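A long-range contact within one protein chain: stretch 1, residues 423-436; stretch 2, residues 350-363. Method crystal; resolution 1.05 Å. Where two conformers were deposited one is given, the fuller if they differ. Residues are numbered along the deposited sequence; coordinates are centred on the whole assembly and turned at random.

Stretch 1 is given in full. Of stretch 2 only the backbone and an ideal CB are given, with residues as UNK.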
ATOM      1  N   ALA A 423      -5.586  12.307  16.878  1.00 12.61           N
ATOM      2  CA  ALA A 423      -5.426  13.249  15.774  1.00 12.76           C
ATOM      3  C   ALA A 423      -6.492  13.013  14.708  1.00 12.36           C
ATOM      4  O   ALA A 423      -7.063  13.961  14.172  1.00 12.65           O
ATOM      5  CB  ALA A 423      -4.041  13.135  15.161  1.00 13.41           C
ATOM      6  N   PHE A 424      -6.759  11.747  14.404  1.00 11.28           N
ATOM      7  CA  PHE A 424      -7.754  11.424  13.400  1.00 11.71           C
ATOM      8  C   PHE A 424      -9.145  11.864  13.840  1.00 12.21           C
ATOM      9  O   PHE A 424      -9.917  12.418  13.054  1.00 12.31           O
ATOM     10  CB  PHE A 424      -7.741   9.932  13.103  1.00 11.24           C
ATOM     11  CG  PHE A 424      -8.593   9.564  11.928  1.00 10.98           C
ATOM     12  CD1 PHE A 424      -8.138   9.785  10.639  1.00 11.84           C
ATOM     13  CD2 PHE A 424      -9.855   9.033  12.105  1.00 12.54           C
ATOM     14  CE1 PHE A 424      -8.921   9.468   9.547  1.00 12.75           C
ATOM     15  CE2 PHE A 424     -10.644   8.714  11.014  1.00 13.09           C
ATOM     16  CZ  PHE A 424     -10.171   8.934   9.736  1.00 13.27           C
ATOM     17  N   SER A 425      -9.470  11.597  15.098  1.00 12.72           N
ATOM     18  CA  SER A 425     -10.772  11.971  15.633  0.66 13.63           C
ATOM     19  C   SER A 425     -10.975  13.482  15.626  1.00 14.21           C
ATOM     20  O   SER A 425     -12.058  13.966  15.306  1.00 15.23           O
ATOM     21  CB  SER A 425     -10.949  11.414  17.044  0.66 14.72           C
ATOM     22  OG  SER A 425     -11.059  10.004  17.015  0.66 17.39           O
ATOM     23  N   ALA A 426      -9.936  14.229  15.980  1.00 14.00           N
ATOM     24  CA  ALA A 426     -10.033  15.683  15.942  1.00 15.08           C
ATOM     25  C   ALA A 426     -10.239  16.173  14.509  1.00 15.07           C
ATOM     26  O   ALA A 426     -10.998  17.105  14.256  1.00 17.11           O
ATOM     27  CB  ALA A 426      -8.799  16.319  16.562  1.00 16.23           C
ATOM     28  N   TRP A 427      -9.558  15.534  13.567  1.00 14.05           N
ATOM     29  CA  TRP A 427      -9.727  15.872  12.163  1.00 14.02           C
ATOM     30  C   TRP A 427     -11.176  15.631  11.730  1.00 13.39           C
ATOM     31  O   TRP A 427     -11.793  16.499  11.112  1.00 15.01           O
ATOM     32  CB  TRP A 427      -8.737  15.083  11.316  1.00 13.49           C
ATOM     33  CG  TRP A 427      -8.917  15.281   9.849  1.00 12.81           C
ATOM     34  CD1 TRP A 427      -8.540  16.366   9.103  1.00 13.88           C
ATOM     35  CD2 TRP A 427      -9.521  14.359   8.938  1.00 12.31           C
ATOM     36  NE1 TRP A 427      -8.882  16.170   7.782  1.00 13.85           N
ATOM     37  CE2 TRP A 427      -9.486  14.947   7.655  1.00 12.62           C
ATOM     38  CE3 TRP A 427     -10.094  13.094   9.083  1.00 12.14           C
ATOM     39  CZ2 TRP A 427      -9.992  14.305   6.525  1.00 12.54           C
ATOM     40  CZ3 TRP A 427     -10.604  12.461   7.961  1.00 13.35           C
ATOM     41  CH2 TRP A 427     -10.546  13.065   6.700  1.00 12.93           C
ATOM     42  N   LEU A 428     -11.730  14.469  12.072  1.00 13.01           N
ATOM     43  CA  LEU A 428     -13.124  14.169  11.721  1.00 14.67           C
ATOM     44  C   LEU A 428     -14.064  15.225  12.274  1.00 16.46           C
ATOM     45  O   LEU A 428     -14.990  15.667  11.599  1.00 17.29           O
ATOM     46  CB  LEU A 428     -13.550  12.811  12.279  1.00 16.21           C
ATOM     47  CG  LEU A 428     -12.995  11.537  11.652  1.00 16.94           C
ATOM     48  CD1 LEU A 428     -13.401  10.341  12.501  1.00 16.38           C
ATOM     49  CD2 LEU A 428     -13.486  11.382  10.221  1.00 18.11           C
ATOM     50  N   SER A 429     -13.827  15.614  13.520  1.00 17.32           N
ATOM     51  CA  SER A 429     -14.714  16.541  14.204  1.00 19.18           C
ATOM     52  C   SER A 429     -14.737  17.914  13.545  1.00 19.53           C
ATOM     53  O   SER A 429     -15.693  18.669  13.706  1.00 22.04           O
ATOM     54  CB  SER A 429     -14.321  16.667  15.678  1.00 22.31           C
ATOM     55  OG  SER A 429     -14.563  15.456  16.366  1.00 26.23           O
ATOM     56  N   GLY A 430     -13.679  18.237  12.813  1.00 19.67           N
ATOM     57  CA  GLY A 430     -13.587  19.514  12.130  1.00 20.27           C
ATOM     58  C   GLY A 430     -14.204  19.552  10.744  1.00 21.32           C
ATOM     59  O   GLY A 430     -14.260  20.611  10.126  1.00 23.82           O
ATOM     60  N   LEU A 431     -14.668  18.408  10.249  1.00 20.43           N
ATOM     61  CA  LEU A 431     -15.252  18.347   8.908  1.00 19.91           C
ATOM     62  C   LEU A 431     -16.613  19.025   8.820  1.00 19.72           C
ATOM     63  O   LEU A 431     -17.486  18.795   9.654  1.00 20.83           O
ATOM     64  CB  LEU A 431     -15.408  16.905   8.451  1.00 19.72           C
ATOM     65  CG  LEU A 431     -14.139  16.085   8.249  1.00 19.09           C
ATOM     66  CD1 LEU A 431     -14.523  14.644   7.968  1.00 18.94           C
ATOM     67  CD2 LEU A 431     -13.274  16.648   7.126  1.00 20.09           C
ATOM     68  N   ASN A 432     -16.789  19.838   7.786  1.00 19.09           N
ATOM     69  CA  ASN A 432     -18.061  20.501   7.529  1.00 21.11           C
ATOM     70  C   ASN A 432     -18.349  20.467   6.033  1.00 20.58           C
ATOM     71  O   ASN A 432     -17.612  21.068   5.246  1.00 21.99           O
ATOM     72  CB  ASN A 432     -18.014  21.943   8.028  1.00 23.79           C
ATOM     73  CG  ASN A 432     -19.372  22.605   8.018  1.00 26.02           C
ATOM     74  OD1 ASN A 432     -20.359  22.018   7.574  1.00 27.25           O
ATOM     75  ND2 ASN A 432     -19.434  23.834   8.513  1.00 28.30           N
ATOM     76  N   PRO A 433     -19.422  19.764   5.626  1.00 21.49           N
ATOM     77  CA  PRO A 433     -20.415  19.086   6.468  1.00 21.73           C
ATOM     78  C   PRO A 433     -19.828  17.885   7.199  1.00 20.96           C
ATOM     79  O   PRO A 433     -18.880  17.268   6.714  1.00 20.91           O
ATOM     80  CB  PRO A 433     -21.443  18.595   5.443  1.00 22.75           C
ATOM     81  CG  PRO A 433     -20.631  18.387   4.213  1.00 22.65           C
ATOM     82  CD  PRO A 433     -19.738  19.590   4.199  1.00 21.44           C
ATOM     83  N   PRO A 434     -20.391  17.550   8.366  1.00 21.16           N
ATOM     84  CA  PRO A 434     -19.905  16.409   9.142  1.00 21.10           C
ATOM     85  C   PRO A 434     -20.456  15.111   8.577  1.00 21.55           C
ATOM     86  O   PRO A 434     -21.483  15.110   7.898  1.00 23.23           O
ATOM     87  CB  PRO A 434     -20.521  16.658  10.520  1.00 23.13           C
ATOM     88  CG  PRO A 434     -21.805  17.364  10.197  1.00 23.74           C
ATOM     89  CD  PRO A 434     -21.405  18.320   9.109  1.00 22.75           C
ATOM     90  N   LEU A 435     -19.767  14.011   8.849  1.00 19.79           N
ATOM     91  CA  LEU A 435     -20.328  12.699   8.592  1.00 21.27           C
ATOM     92  C   LEU A 435     -21.429  12.487   9.620  1.00 22.85           C
ATOM     93  O   LEU A 435     -21.183  12.565  10.820  1.00 24.01           O
ATOM     94  CB  LEU A 435     -19.248  11.628   8.713  1.00 21.39           C
ATOM     95  CG  LEU A 435     -18.152  11.746   7.650  1.00 21.85           C
ATOM     96  CD1 LEU A 435     -16.853  11.134   8.146  1.00 22.34           C
ATOM     97  CD2 LEU A 435     -18.592  11.121   6.329  1.00 22.13           C
ATOM     98  N   PRO A 436     -22.659  12.240   9.153  1.00 23.66           N
ATOM     99  CA  PRO A 436     -23.818  12.194  10.050  1.00 24.49           C
ATOM    100  C   PRO A 436     -23.803  10.971  10.963  1.00 25.78           C
ATOM    101  O   PRO A 436     -23.023  10.049  10.735  1.00 26.91           O
ATOM    102  CB  PRO A 436     -25.008  12.121   9.084  1.00 24.90           C
ATOM    103  CG  PRO A 436     -24.463  12.547   7.748  1.00 25.99           C
ATOM    104  CD  PRO A 436     -23.046  12.087   7.743  1.00 24.32           C
ATOM    105  N   UNK A 350     -10.669   4.400  -0.101  1.00  8.67           N
ATOM    106  CA  UNK A 350     -12.016   4.575  -0.635  1.00  9.17           C
ATOM    107  C   UNK A 350     -12.820   5.597   0.155  1.00  8.76           C
ATOM    108  O   UNK A 350     -13.490   6.461  -0.417  1.00  9.44           O
ATOM    109  CB  UNK A 350     -12.754   3.235  -0.645  1.00  9.17           C
ATOM    110  N   UNK A 351     -12.744   5.508   1.481  1.00  9.23           N
ATOM    111  CA  UNK A 351     -13.384   6.501   2.327  1.00  9.18           C
ATOM    112  C   UNK A 351     -12.932   7.917   1.959  1.00  8.56           C
ATOM    113  O   UNK A 351     -13.756   8.815   1.782  1.00  9.60           O
ATOM    114  CB  UNK A 351     -13.080   6.213   3.799  1.00  9.18           C
ATOM    115  N   UNK A 352     -11.625   8.131   1.851  1.00  8.68           N
ATOM    116  CA  UNK A 352     -11.123   9.478   1.603  1.00  9.00           C
ATOM    117  C   UNK A 352     -11.497   9.981   0.211  1.00  8.52           C
ATOM    118  O   UNK A 352     -11.901  11.133   0.039  1.00  9.49           O
ATOM    119  CB  UNK A 352      -9.603   9.510   1.775  1.00  9.00           C
ATOM    120  N   UNK A 353     -11.368   9.116  -0.788  1.00  8.88           N
ATOM    121  CA  UNK A 353     -11.731   9.495  -2.150  1.00  9.58           C
ATOM    122  C   UNK A 353     -13.214   9.822  -2.238  1.00  9.01           C
ATOM    123  O   UNK A 353     -13.601  10.805  -2.867  1.00  9.60           O
ATOM    124  CB  UNK A 353     -11.376   8.377  -3.133  1.00  9.58           C
ATOM    125  N   UNK A 354     -14.047   9.001  -1.607  1.00  9.35           N
ATOM    126  CA  UNK A 354     -15.476   9.255  -1.578  1.00 10.07           C
ATOM    127  C   UNK A 354     -15.814  10.549  -0.858  1.00  9.49           C
ATOM    128  O   UNK A 354     -16.688  11.302  -1.287  1.00 10.28           O
ATOM    129  CB  UNK A 354     -16.203   8.085  -0.911  1.00 10.07           C
ATOM    130  N   UNK A 355     -15.125  10.807   0.249  1.00  9.71           N
ATOM    131  CA  UNK A 355     -15.319  12.038   0.995  1.00  9.72           C
ATOM    132  C   UNK A 355     -15.005  13.249   0.121  1.00  9.67           C
ATOM    133  O   UNK A 355     -15.774  14.211   0.072  1.00 10.35           O
ATOM    134  CB  UNK A 355     -14.447  12.045   2.252  1.00  9.72           C
ATOM    135  N   UNK A 356     -13.870  13.205  -0.563  1.00  9.41           N
ATOM    136  CA  UNK A 356     -13.481  14.336  -1.386  1.00  9.60           C
ATOM    137  C   UNK A 356     -14.338  14.508  -2.632  1.00  9.77           C
ATOM    138  O   UNK A 356     -14.637  15.631  -3.026  1.00 10.39           O
ATOM    139  CB  UNK A 356     -12.014  14.188  -1.796  1.00  9.60           C
ATOM    140  N   UNK A 357     -14.764  13.399  -3.224  1.00  9.63           N
ATOM    141  CA  UNK A 357     -15.702  13.451  -4.342  1.00 10.24           C
ATOM    142  C   UNK A 357     -17.045  14.042  -3.899  1.00  9.97           C
ATOM    143  O   UNK A 357     -17.648  14.841  -4.618  1.00 10.54           O
ATOM    144  CB  UNK A 357     -15.906  12.053  -4.930  1.00 10.24           C
ATOM    145  N   UNK A 358     -17.507  13.649  -2.711  1.00 10.22           N
ATOM    146  CA  UNK A 358     -18.752  14.177  -2.169  1.00 10.93           C
ATOM    147  C   UNK A 358     -18.615  15.674  -1.947  1.00 11.13           C
ATOM    148  O   UNK A 358     -19.503  16.464  -2.288  1.00 12.62           O
ATOM    149  CB  UNK A 358     -19.125  13.470  -0.865  1.00 10.93           C
ATOM    150  N   UNK A 359     -17.496  16.069  -1.349  1.00 11.38           N
ATOM    151  CA  UNK A 359     -17.246  17.487  -1.127  1.00 11.86           C
ATOM    152  C   UNK A 359     -17.207  18.273  -2.435  1.00 11.78           C
ATOM    153  O   UNK A 359     -17.776  19.358  -2.546  1.00 12.71           O
ATOM    154  CB  UNK A 359     -15.930  17.674  -0.369  1.00 11.86           C
ATOM    155  N   UNK A 360     -16.573  17.697  -3.454  1.00 19.85           N
ATOM    156  CA  UNK A 360     -16.542  18.317  -4.789  1.00 19.85           C
ATOM    157  C   UNK A 360     -17.952  18.542  -5.344  1.00 19.84           C
ATOM    158  O   UNK A 360     -18.266  19.601  -5.924  1.00 12.93           O
ATOM    159  CB  UNK A 360     -15.740  17.444  -5.757  1.00 19.85           C
ATOM    160  N   UNK A 361     -18.785  17.527  -5.172  1.00 11.86           N
ATOM    161  CA  UNK A 361     -20.175  17.584  -5.613  1.00 12.56           C
ATOM    162  C   UNK A 361     -20.928  18.718  -4.907  1.00 13.08           C
ATOM    163  O   UNK A 361     -21.867  19.293  -5.465  1.00 14.53           O
ATOM    164  CB  UNK A 361     -20.869  16.245  -5.353  1.00 12.56           C
ATOM    165  N   UNK A 362     -20.497  19.019  -3.686  1.00 13.35           N
ATOM    166  CA  UNK A 362     -21.086  20.053  -2.834  1.00 14.87           C
ATOM    167  C   UNK A 362     -20.395  21.407  -3.016  1.00 14.64           C
ATOM    168  O   UNK A 362     -20.747  22.385  -2.355  1.00 16.56           O
ATOM    169  CB  UNK A 362     -21.012  19.626  -1.367  1.00 14.87           C
ATOM    170  N   UNK A 363     -19.417  21.464  -3.917  1.00 14.37           N
ATOM    171  CA  UNK A 363     -18.691  22.693  -4.183  1.00 15.17           C
ATOM    172  C   UNK A 363     -17.668  23.065  -3.125  1.00 15.52           C
ATOM    173  O   UNK A 363     -17.307  24.235  -2.989  1.00 17.84           O
ATOM    174  CB  UNK A 363     -19.688  23.843  -4.337  1.00 15.17           C
TER

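Stretch 2 is helical from 350 to 361 and runs at 19° to the helix of stretch 1, with the axes no closer than 14.9 Å. The helices themselves stand well apart, so the contact is made by side chains, several of them meeting the loop that follows the stretch 1 helix, and no ideal CB has an atom of stretch 1 within 5.5 Å.

Position 350 is out of reach, and the contact sets no demand there; it is glycine. At 351 the CA-to-CB bond points toward stretch 1, where F424, W427, L428 and L435 present only carbon. A large apolar residue, aromatic or a long aliphatic, would suit. The residue is F351, with chi1 t. Its ring edge meets L435 (F351 CE1 to L435 CD1, 3.8 Å) and W427 (F351 CE2 to W427 CZ3, 4.2 Å), while L428 CD2 lies 4.3 Å from F351 CZ.

Position 352 points sideways, so only a side chain of some length could reach the tryptophan; leucine, isoleucine or methionine would serve. L352 does so modestly, its CD1 4.3 Å from W427 CH2. Positions 353 and 354 are out of reach. The first is A353; at the second a CB would lie 3.2 Å from the O of residue 350, a crowding that glycine, G354, avoids.

Position 355 again points toward stretch 1, at the gap between W427 and L431. Leucine or methionine would fit such an apolar site. L355 sends CD2 to within 3.8 Å of W427 CH2 and 4.1 Å of L431 CD1, joining both to one methyl group.

Position 356 points sideways and makes no contact; N356 is hydrogen-bonded elsewhere in the structure. Positions 357 and 358 do not reach stretch 1 and are both alanine.

At 359 the CB is sideways, but the backbone carbonyls of N432 and P433 offer acceptors farther out. A long donor, lysine or arginine, is favoured. R359 extends its guanidinium there: NH2 donates to N432 O (2.9 Å, 147°), which lies near the guanidinium plane. The same NH2 donates to a water whose O is 2.9 Å away, which in turn donates to P433 O at 2.7 Å. One nitrogen thus ties down two successive carbonyls, one directly and one through water, the first of them the carbonyl of the cis peptide that joins N432 to P433.

Positions 360 and 361 are out of reach, and K360 and A361 make no contact. Position 362 points toward stretch 1, where the ring of P433 invites an extended aliphatic chain; L362 places CD1 3.9 Å from P433 CG. Position 363, with phi 76°, closes the helix in a Schellman motif. Positive phi favours glycine, and G363 is found, its N bonded to K360 O (3.0 Å).

Stretch 2, residues 350-363: GFLAGLNAARKALG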
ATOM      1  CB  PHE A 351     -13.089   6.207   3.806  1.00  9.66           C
ATOM      2  CG  PHE A 351     -13.311   7.387   4.708  1.00  9.69           C
ATOM      3  CD1 PHE A 351     -14.593   7.797   5.045  1.00 11.63           C
ATOM      4  CD2 PHE A 351     -12.238   8.101   5.201  1.00 11.40           C
ATOM      5  CE1 PHE A 351     -14.805   8.901   5.854  1.00 12.44           C
ATOM      6  CE2 PHE A 351     -12.441   9.208   6.022  1.00 12.69           C
ATOM      7  CZ  PHE A 351     -13.727   9.602   6.346  1.00 12.94           C
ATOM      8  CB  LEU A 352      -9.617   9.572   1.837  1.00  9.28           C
ATOM      9  CG  LEU A 352      -9.038  10.982   1.679  1.00 10.17           C
ATOM     10  CD1 LEU A 352      -9.663  11.990   2.636  1.00 11.52           C
ATOM     11  CD2 LEU A 352      -7.537  10.968   1.834  1.00 11.12           C
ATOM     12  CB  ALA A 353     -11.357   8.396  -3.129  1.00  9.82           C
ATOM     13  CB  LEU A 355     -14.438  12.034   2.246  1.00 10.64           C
ATOM     14  CG  LEU A 355     -14.423  13.319   3.078  1.00 11.67           C
ATOM     15  CD1 LEU A 355     -15.818  13.728   3.555  1.00 13.00           C
ATOM     16  CD2 LEU A 355     -13.488  13.127   4.259  1.00 12.12           C
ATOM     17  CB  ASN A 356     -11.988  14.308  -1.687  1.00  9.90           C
ATOM     18  CG  ASN A 356     -11.175  14.752  -0.487  1.00  9.66           C
ATOM     19  OD1 ASN A 356     -11.633  15.594   0.290  1.00 10.73           O
ATOM     20  ND2 ASN A 356      -9.983  14.189  -0.320  1.00 10.23           N
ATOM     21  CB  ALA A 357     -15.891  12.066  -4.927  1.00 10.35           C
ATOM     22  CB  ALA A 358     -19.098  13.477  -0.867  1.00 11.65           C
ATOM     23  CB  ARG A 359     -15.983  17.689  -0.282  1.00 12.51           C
ATOM     24  CG  ARG A 359     -16.184  17.222   1.166  1.00 12.06           C
ATOM     25  CD  ARG A 359     -14.895  17.298   1.995  1.00 12.84           C
ATOM     26  NE  ARG A 359     -14.355  18.653   2.056  1.00 13.02           N
ATOM     27  CZ  ARG A 359     -14.773  19.594   2.897  1.00 14.42           C
ATOM     28  NH1 ARG A 359     -14.231  20.801   2.851  1.00 15.57           N
ATOM     29  NH2 ARG A 359     -15.726  19.336   3.784  1.00 15.09           N
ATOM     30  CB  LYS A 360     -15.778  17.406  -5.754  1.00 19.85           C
ATOM     31  CG  LYS A 360     -15.385  18.078  -7.063  1.00 19.85           C
ATOM     32  CD  LYS A 360     -14.416  19.220  -6.795  1.00 19.85           C
ATOM     33  CE  LYS A 360     -13.342  19.314  -7.875  1.00 19.85           C
ATOM     34  NZ  LYS A 360     -13.722  20.094  -9.077  1.00 19.85           N
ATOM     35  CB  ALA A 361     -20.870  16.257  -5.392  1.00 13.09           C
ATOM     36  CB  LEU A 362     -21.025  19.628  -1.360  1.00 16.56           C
ATOM     37  CG  LEU A 362     -21.860  18.402  -0.992  1.00 18.67           C
ATOM     38  CD1 LEU A 362     -21.565  17.960   0.429  1.00 20.39           C
ATOM     39  CD2 LEU A 362     -23.343  18.685  -1.174  1.00 20.36           C
TER
HETATM   40  O   HOH W   1     -17.276  17.056   4.612  1.00 20.14           O
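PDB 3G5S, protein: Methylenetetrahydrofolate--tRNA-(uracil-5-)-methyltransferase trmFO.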